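Local coordinates for putative uncharacterized protein (Streptococcus suis, PDB 4XZ7), which is the N-terminal, transglutaminase-bearing part of a larger antiphagocytic protein, probably cross-linking glutamine and lysine side chains through a core related to papain-like cysteine proteases, at residues M102-S108 with H161-D166; Y247-D252 with K261-G266. One frame throughout, in Å; residues are numbered along the deposited sequence.

Contact 1 (M102-S108 with H161-D166)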
ATOM      1  N   MET B 102     -28.323 -12.695   7.749  1.00 33.16           N
ATOM      2  CA  MET B 102     -27.405 -12.536   8.874  1.00 24.31           C
ATOM      3  C   MET B 102     -27.078 -13.857   9.595  1.00 34.14           C
ATOM      4  O   MET B 102     -26.455 -13.847  10.666  1.00 32.60           O
ATOM      5  CB  MET B 102     -27.988 -11.537   9.892  1.00 24.95           C
ATOM      6  CG  MET B 102     -28.308 -10.164   9.327  1.00 25.93           C
ATOM      7  SD  MET B 102     -26.903  -9.453   8.459  1.00 45.64           S
ATOM      8  CE  MET B 102     -25.696  -9.434   9.778  1.00 24.00           C
ATOM      9  N   ARG B 103     -27.496 -14.986   9.028  1.00 31.63           N
ATOM     10  CA  ARG B 103     -27.306 -16.275   9.702  1.00 33.66           C
ATOM     11  C   ARG B 103     -25.829 -16.620   9.898  1.00 30.86           C
ATOM     12  O   ARG B 103     -25.414 -17.142  10.931  1.00 33.53           O
ATOM     13  CB  ARG B 103     -27.990 -17.400   8.918  1.00 41.72           C
ATOM     14  CG  ARG B 103     -28.202 -18.657   9.741  1.00 51.83           C
ATOM     15  CD  ARG B 103     -28.930 -19.737   8.951  1.00 61.75           C
ATOM     16  NE  ARG B 103     -30.041 -19.199   8.169  1.00 65.81           N
ATOM     17  CZ  ARG B 103     -31.211 -18.818   8.680  1.00 70.39           C
ATOM     18  NH1 ARG B 103     -32.158 -18.346   7.881  1.00 72.79           N
ATOM     19  NH2 ARG B 103     -31.437 -18.900   9.986  1.00 69.73           N
ATOM     20  N   GLU B 104     -25.043 -16.317   8.881  1.00 29.09           N
ATOM     21  CA  GLU B 104     -23.633 -16.642   8.875  1.00 31.98           C
ATOM     22  C   GLU B 104     -22.898 -15.356   8.552  1.00 27.98           C
ATOM     23  O   GLU B 104     -23.365 -14.573   7.731  1.00 29.16           O
ATOM     24  CB  GLU B 104     -23.344 -17.752   7.846  1.00 33.19           C
ATOM     25  CG  GLU B 104     -21.877 -17.964   7.453  1.00 42.67           C
ATOM     26  CD  GLU B 104     -21.665 -19.240   6.619  1.00 54.22           C
ATOM     27  OE1 GLU B 104     -20.767 -19.259   5.739  1.00 44.80           O
ATOM     28  OE2 GLU B 104     -22.394 -20.233   6.855  1.00 62.41           O
ATOM     29  N   LEU B 105     -21.779 -15.114   9.222  1.00 29.33           N
ATOM     30  CA  LEU B 105     -20.941 -13.974   8.872  1.00 27.92           C
ATOM     31  C   LEU B 105     -20.651 -14.008   7.378  1.00 25.52           C
ATOM     32  O   LEU B 105     -20.355 -15.065   6.824  1.00 26.74           O
ATOM     33  CB  LEU B 105     -19.628 -13.989   9.647  1.00 24.48           C
ATOM     34  CG  LEU B 105     -19.601 -13.832  11.161  1.00 25.73           C
ATOM     35  CD1 LEU B 105     -18.148 -13.616  11.552  1.00 16.42           C
ATOM     36  CD2 LEU B 105     -20.454 -12.660  11.624  1.00 20.70           C
ATOM     37  N   ARG B 106     -20.733 -12.846   6.747  1.00 24.43           N
ATOM     38  CA  ARG B 106     -20.449 -12.675   5.322  1.00 26.97           C
ATOM     39  C   ARG B 106     -19.116 -11.960   5.146  1.00 23.88           C
ATOM     40  O   ARG B 106     -18.985 -10.803   5.532  1.00 21.48           O
ATOM     41  CB  ARG B 106     -21.570 -11.870   4.673  1.00 31.54           C
ATOM     42  CG  ARG B 106     -21.344 -11.502   3.232  1.00 39.87           C
ATOM     43  CD  ARG B 106     -22.228 -12.350   2.346  1.00 53.42           C
ATOM     44  NE  ARG B 106     -23.609 -12.397   2.823  1.00 53.75           N
ATOM     45  CZ  ARG B 106     -24.636 -11.807   2.212  1.00 47.05           C
ATOM     46  NH1 ARG B 106     -24.445 -11.112   1.094  1.00 42.61           N
ATOM     47  NH2 ARG B 106     -25.857 -11.920   2.720  1.00 37.19           N
ATOM     48  N   PHE B 107     -18.118 -12.645   4.600  1.00 16.44           N
ATOM     49  CA  PHE B 107     -16.778 -12.076   4.504  1.00 20.32           C
ATOM     50  C   PHE B 107     -16.599 -11.305   3.200  1.00 26.84           C
ATOM     51  O   PHE B 107     -17.053 -11.747   2.147  1.00 24.48           O
ATOM     52  CB  PHE B 107     -15.708 -13.178   4.628  1.00 19.68           C
ATOM     53  CG  PHE B 107     -15.451 -13.602   6.044  1.00 26.61           C
ATOM     54  CD1 PHE B 107     -16.279 -14.534   6.666  1.00 23.81           C
ATOM     55  CD2 PHE B 107     -14.409 -13.046   6.765  1.00 23.39           C
ATOM     56  CE1 PHE B 107     -16.057 -14.910   7.981  1.00 23.91           C
ATOM     57  CE2 PHE B 107     -14.179 -13.419   8.070  1.00 22.31           C
ATOM     58  CZ  PHE B 107     -15.012 -14.351   8.686  1.00 16.65           C
ATOM     59  N   SER B 108     -15.922 -10.161   3.293  1.00 38.08           N
ATOM     60  CA  SER B 108     -15.748  -9.234   2.177  1.00 34.70           C
ATOM     61  C   SER B 108     -15.205  -9.899   0.910  1.00 29.28           C
ATOM     62  O   SER B 108     -15.719  -9.681  -0.181  1.00 36.18           O
ATOM     63  CB  SER B 108     -14.813  -8.094   2.600  1.00 40.13           C
ATOM     64  OG  SER B 108     -14.750  -7.084   1.613  1.00 43.81           O
ATOM     65  N   HIS B 161     -26.980  -1.356   8.587  1.00 16.22           N
ATOM     66  CA  HIS B 161     -25.739  -1.697   9.292  1.00 14.51           C
ATOM     67  C   HIS B 161     -24.884  -2.586   8.398  1.00 14.09           C
ATOM     68  O   HIS B 161     -25.330  -3.025   7.344  1.00 16.28           O
ATOM     69  CB  HIS B 161     -26.015  -2.369  10.655  1.00 14.21           C
ATOM     70  CG  HIS B 161     -26.716  -3.700  10.561  1.00 14.59           C
ATOM     71  ND1 HIS B 161     -26.145  -4.801   9.961  1.00 14.67           N
ATOM     72  CD2 HIS B 161     -27.920  -4.112  11.030  1.00 16.72           C
ATOM     73  CE1 HIS B 161     -26.976  -5.831  10.037  1.00 23.68           C
ATOM     74  NE2 HIS B 161     -28.067  -5.438  10.671  1.00 16.74           N
ATOM     75  N   GLY B 162     -23.650  -2.833   8.822  1.00 19.56           N
ATOM     76  CA  GLY B 162     -22.725  -3.631   8.050  1.00 17.53           C
ATOM     77  C   GLY B 162     -23.290  -4.983   7.691  1.00 19.66           C
ATOM     78  O   GLY B 162     -23.981  -5.607   8.498  1.00 15.49           O
ATOM     79  N   LEU B 163     -23.022  -5.411   6.462  1.00 15.97           N
ATOM     80  CA  LEU B 163     -23.366  -6.749   6.022  1.00 22.18           C
ATOM     81  C   LEU B 163     -22.103  -7.604   5.950  1.00 22.01           C
ATOM     82  O   LEU B 163     -22.081  -8.706   6.473  1.00 26.51           O
ATOM     83  CB  LEU B 163     -24.070  -6.732   4.659  1.00 23.47           C
ATOM     84  CG  LEU B 163     -24.445  -8.105   4.090  1.00 27.68           C
ATOM     85  CD1 LEU B 163     -25.237  -8.929   5.107  1.00 24.60           C
ATOM     86  CD2 LEU B 163     -25.246  -7.952   2.817  1.00 23.83           C
ATOM     87  N   THR B 164     -21.052  -7.091   5.309  1.00 21.30           N
ATOM     88  CA  THR B 164     -19.796  -7.836   5.230  1.00 24.79           C
ATOM     89  C   THR B 164     -18.895  -7.525   6.421  1.00 22.18           C
ATOM     90  O   THR B 164     -18.907  -6.413   6.963  1.00 15.63           O
ATOM     91  CB  THR B 164     -19.006  -7.521   3.949  1.00 23.12           C
ATOM     92  OG1 THR B 164     -18.761  -6.119   3.911  1.00 17.27           O
ATOM     93  CG2 THR B 164     -19.792  -7.937   2.687  1.00 27.65           C
ATOM     94  N   VAL B 165     -18.117  -8.522   6.819  1.00 17.30           N
ATOM     95  CA  VAL B 165     -17.099  -8.339   7.834  1.00 20.14           C
ATOM     96  C   VAL B 165     -15.734  -8.390   7.152  1.00 18.03           C
ATOM     97  O   VAL B 165     -15.573  -9.025   6.103  1.00 14.54           O
ATOM     98  CB  VAL B 165     -17.208  -9.410   8.956  1.00 20.97           C
ATOM     99  CG1 VAL B 165     -18.581  -9.351   9.591  1.00 14.64           C
ATOM    100  CG2 VAL B 165     -16.955 -10.790   8.415  1.00 17.10           C
ATOM    101  N   ASP B 166     -14.770  -7.686   7.727  1.00 21.00           N
ATOM    102  CA  ASP B 166     -13.430  -7.640   7.169  1.00 15.44           C
ATOM    103  C   ASP B 166     -12.483  -7.317   8.306  1.00 20.58           C
ATOM    104  O   ASP B 166     -12.918  -7.001   9.423  1.00 15.10           O
ATOM    105  CB  ASP B 166     -13.327  -6.579   6.065  1.00 19.30           C
ATOM    106  CG  ASP B 166     -12.199  -6.854   5.071  1.00 24.71           C
ATOM    107  OD1 ASP B 166     -11.337  -7.720   5.340  1.00 20.67           O
ATOM    108  OD2 ASP B 166     -12.179  -6.184   4.018  1.00 25.10           O
TER
HETATM  109  O   HOH W   1     -21.978 -10.688   8.175  1.00 17.84           O
HETATM  110  O   HOH W   2     -14.346  -4.942   3.193  1.00 16.79           O
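Val165 CG2 lies over the middle of the Phe107 ring, 3.8 Å from the ring centroid, in a CH-pi contact between neighbours on one face of the parallel strand pair 106-107 and 157-167 in a mixed sheet. A chi1 of -58° sets CG1 anti to the carbonyl carbon, toward Leu105 CD2, which leaves CG2 between the backbone N and the carbonyl carbon, over the ring. Phe191 and Phe376 of the second subunit also meet the Phe107 ring, placing this face at the dimer interface.

The backbone shows the parallel pattern: Val165 N donates to Arg106 O at 2.8 Å, and Ser108 N donates to Val165 O at 3.1 Å, so Val165 bonds to the residues on either side of Phe107. Farther back, a water takes the N-H of Arg106 and donates to Leu163 O.

With CG of Arg106 opposite the backbone N (chi1 174°), bends at chi2 and chi3 fold the guanidinium over Leu163. Both Leu163 methyls sit against it, CD2 at 3.7 Å from Arg106 NH1, and NH2 hydrogen-bonds to Gln101 OE1. Leu163 CD1 also meets Met102, with SD 3.8 Å from it. That bent methionine brings its sulfur to the edge of the His161 ring, in the ring plane. His161 ND1 donates to Gly162 O from above the carbonyl plane, and NE2 bonds to Tyr98, so the imidazole is fixed at both nitrogens. At the other end a second water accepts from Ser108 OG at 2.7 Å and donates to Asp166 OD2, an oxygen that also accepts from Asn185 N of the second subunit.

Contact 2 (Y247-D252 with K261-G266); sequences YYLGSD and KAMCVG
Ser251 OG is gripped from two directions: it donates to Tyr247 O at 2.6 Å, one turn back in its own helix, and accepts from a water that in turn takes the N-H of Val265 across the contact. Its torsion, with OG anti to the carbonyl carbon (chi1 -61°), swings the oxygen back along the helix and over the centre of the Tyr247 ring, about 3.5 Å above the plane. The water thus ties helix 245-251 to the first turn of helix 264-277.

One direct hydrogen bond crosses the contact. Met263 N, at the N-cap position, points almost straight at Gly250 O, 2.8 Å away with an angle of 173° at the hydrogen. The donor approaches well tilted from the carbonyl plane, and Ala262 CB packs against the same oxygen.

The side chains meet on two flanks. Met263 runs out extended and then bends at chi3 (53°), bringing CE to within 3.4 Å of Tyr247 CD1; the methyl approaches the ring obliquely. Val265 points its CB at the other segment: CG1 rests 3.3 Å from Ser251 O, while its CB and Ser251 CB touch at 3.9 Å. Tyr169 of the second subunit packs on both Ser251 and Val265.

Cys264, between Met263 and Val265 in sequence, points its CB away from 247-252, and its side chain touches His295 and Ala296 of strand 294-302. A cysteine in the first turn of a long helix, facing a histidine on a neighbouring strand, is the arrangement of the catalytic centre in the transglutaminase fold, and Cys264 is probably the nucleophile here.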
ATOM      1  N   TYR B 247       9.343   8.472   2.516  1.00 18.96           N
ATOM      2  CA  TYR B 247      10.636   8.641   1.857  1.00 18.03           C
ATOM      3  C   TYR B 247      10.443   8.764   0.342  1.00 16.59           C
ATOM      4  O   TYR B 247      11.000   9.659  -0.325  1.00 17.05           O
ATOM      5  CB  TYR B 247      11.585   7.478   2.163  1.00 16.39           C
ATOM      6  CG  TYR B 247      12.865   7.564   1.357  1.00 22.55           C
ATOM      7  CD1 TYR B 247      13.911   8.391   1.755  1.00 19.12           C
ATOM      8  CD2 TYR B 247      13.008   6.849   0.182  1.00 23.69           C
ATOM      9  CE1 TYR B 247      15.077   8.485   1.001  1.00 17.96           C
ATOM     10  CE2 TYR B 247      14.152   6.940  -0.577  1.00 28.48           C
ATOM     11  CZ  TYR B 247      15.185   7.751  -0.169  1.00 27.10           C
ATOM     12  OH  TYR B 247      16.315   7.815  -0.946  1.00 28.56           O
ATOM     13  N   TYR B 248       9.620   7.881  -0.192  1.00 16.39           N
ATOM     14  CA  TYR B 248       9.365   7.870  -1.619  1.00 20.09           C
ATOM     15  C   TYR B 248       8.535   9.090  -2.016  1.00 18.31           C
ATOM     16  O   TYR B 248       8.784   9.701  -3.062  1.00 19.64           O
ATOM     17  CB  TYR B 248       8.688   6.546  -2.010  1.00 26.43           C
ATOM     18  CG  TYR B 248       9.535   5.399  -1.522  1.00 26.09           C
ATOM     19  CD1 TYR B 248      10.791   5.194  -2.054  1.00 27.69           C
ATOM     20  CD2 TYR B 248       9.122   4.580  -0.483  1.00 30.69           C
ATOM     21  CE1 TYR B 248      11.604   4.193  -1.605  1.00 32.46           C
ATOM     22  CE2 TYR B 248       9.937   3.549  -0.022  1.00 30.20           C
ATOM     23  CZ  TYR B 248      11.182   3.372  -0.591  1.00 30.71           C
ATOM     24  OH  TYR B 248      12.030   2.369  -0.171  1.00 36.95           O
ATOM     25  N   LEU B 249       7.588   9.478  -1.163  1.00 16.32           N
ATOM     26  CA  LEU B 249       6.783  10.672  -1.446  1.00 16.42           C
ATOM     27  C   LEU B 249       7.610  11.962  -1.409  1.00 18.49           C
ATOM     28  O   LEU B 249       7.225  12.984  -2.009  1.00 17.23           O
ATOM     29  CB  LEU B 249       5.634  10.795  -0.455  1.00 15.89           C
ATOM     30  CG  LEU B 249       4.562   9.718  -0.536  1.00 15.49           C
ATOM     31  CD1 LEU B 249       3.652   9.853   0.694  1.00 15.35           C
ATOM     32  CD2 LEU B 249       3.778   9.925  -1.808  1.00 15.76           C
ATOM     33  N   GLY B 250       8.727  11.937  -0.689  1.00 16.94           N
ATOM     34  CA  GLY B 250       9.596  13.102  -0.650  1.00 17.44           C
ATOM     35  C   GLY B 250      10.723  13.057  -1.667  1.00 20.83           C
ATOM     36  O   GLY B 250      11.458  14.054  -1.834  1.00 18.59           O
ATOM     37  N   SER B 251      10.878  11.901  -2.327  1.00 18.03           N
ATOM     38  CA  SER B 251      12.011  11.680  -3.230  1.00 18.64           C
ATOM     39  C   SER B 251      11.669  11.631  -4.721  1.00 22.74           C
ATOM     40  O   SER B 251      12.562  11.792  -5.564  1.00 19.72           O
ATOM     41  CB  SER B 251      12.718  10.374  -2.862  1.00 18.49           C
ATOM     42  OG  SER B 251      13.222  10.419  -1.536  1.00 24.84           O
ATOM     43  N   ASP B 252      10.398  11.386  -5.059  1.00 21.70           N
ATOM     44  CA  ASP B 252      10.052  11.208  -6.463  1.00 19.22           C
ATOM     45  C   ASP B 252       9.769  12.531  -7.168  1.00 20.29           C
ATOM     46  O   ASP B 252       9.806  13.603  -6.561  1.00 19.91           O
ATOM     47  CB  ASP B 252       8.869  10.232  -6.649  1.00 18.80           C
ATOM     48  CG  ASP B 252       7.516  10.785  -6.192  1.00 22.86           C
ATOM     49  OD1 ASP B 252       7.330  12.007  -6.064  1.00 18.53           O
ATOM     50  OD2 ASP B 252       6.602   9.956  -5.985  1.00 17.91           O
ATOM     51  N   LYS B 261       6.930  19.416  -0.583  1.00 25.21           N
ATOM     52  CA  LYS B 261       7.587  18.900   0.597  1.00 20.29           C
ATOM     53  C   LYS B 261       8.441  17.754   0.108  1.00 26.97           C
ATOM     54  O   LYS B 261       7.945  16.837  -0.562  1.00 18.19           O
ATOM     55  CB  LYS B 261       6.571  18.431   1.640  1.00 17.95           C
ATOM     56  CG  LYS B 261       7.142  18.088   3.007  1.00 24.24           C
ATOM     57  CD  LYS B 261       5.991  17.654   3.925  1.00 30.63           C
ATOM     58  CE  LYS B 261       6.423  17.469   5.359  1.00 32.14           C
ATOM     59  NZ  LYS B 261       5.320  16.815   6.102  1.00 35.88           N
ATOM     60  N   ALA B 262       9.726  17.798   0.429  1.00 18.74           N
ATOM     61  CA  ALA B 262      10.656  16.904  -0.243  1.00 23.82           C
ATOM     62  C   ALA B 262      11.926  16.665   0.560  1.00 18.89           C
ATOM     63  O   ALA B 262      12.215  17.385   1.527  1.00 19.01           O
ATOM     64  CB  ALA B 262      11.005  17.464  -1.628  1.00 19.55           C
ATOM     65  N   MET B 263      12.634  15.641   0.175  1.00 18.87           N
ATOM     66  CA  MET B 263      13.951  15.358   0.640  1.00 19.08           C
ATOM     67  C   MET B 263      14.946  15.482  -0.480  1.00 19.76           C
ATOM     68  O   MET B 263      14.577  15.843  -1.540  1.00 23.18           O
ATOM     69  CB  MET B 263      13.999  13.979   1.229  1.00 18.52           C
ATOM     70  CG  MET B 263      13.426  13.966   2.587  1.00 23.60           C
ATOM     71  SD  MET B 263      13.013  12.397   3.249  1.00 37.87           S
ATOM     72  CE  MET B 263      14.462  11.442   3.073  1.00 68.40           C
ATOM     73  N   CYS B 264      16.188  15.154  -0.202  1.00 20.04           N
ATOM     74  CA  CYS B 264      17.297  15.406  -1.101  1.00 20.82           C
ATOM     75  C   CYS B 264      17.136  14.910  -2.544  1.00 21.02           C
ATOM     76  O   CYS B 264      17.405  15.634  -3.443  1.00 21.69           O
ATOM     77  CB  CYS B 264      18.651  14.976  -0.502  1.00 20.00           C
ATOM     78  SG  CYS B 264      18.903  13.225  -0.238  1.00 20.00           S
ATOM     79  N   VAL B 265      16.693  13.685  -2.723  1.00 20.53           N
ATOM     80  CA  VAL B 265      16.492  13.157  -4.032  1.00 20.81           C
ATOM     81  C   VAL B 265      15.422  13.951  -4.744  1.00 24.81           C
ATOM     82  O   VAL B 265      15.592  14.273  -5.865  1.00 21.49           O
ATOM     83  CB  VAL B 265      16.195  11.651  -4.053  1.00 27.89           C
ATOM     84  CG1 VAL B 265      15.848  11.200  -5.452  1.00 20.61           C
ATOM     85  CG2 VAL B 265      17.390  10.876  -3.551  1.00 24.28           C
ATOM     86  N   GLY B 266      14.354  14.301  -4.052  1.00 20.36           N
ATOM     87  CA  GLY B 266      13.340  15.142  -4.669  1.00 20.50           C
ATOM     88  C   GLY B 266      13.881  16.470  -5.165  1.00 21.32           C
ATOM     89  O   GLY B 266      13.783  16.795  -6.350  1.00 21.90           O
TER
HETATM   90  O   HOH W   3      15.551  11.840  -0.837  1.00 20.47           O

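Contact 1 and contact 2 lie in different parts of the elongated chain, with centres 41 Å apart and nearest atoms about 23 Å from each other, so neither touches the other within one subunit. The homodimer relates them. Segment 161-166 leads straight on to Asn167, Tyr169 and Tyr173, and the same residues of the second subunit reach contact 2, where Asn167 and Tyr173 hydrogen-bond to Asp252. In its turn, Asp166 of contact 1 receives backbone N-H groups from Asn185 and Val186 of the second subunit. Contact 2 includes Cys264, the probable nucleophile; contact 1 lies in the N-terminal part of the chain, and both contacts touch the second subunit.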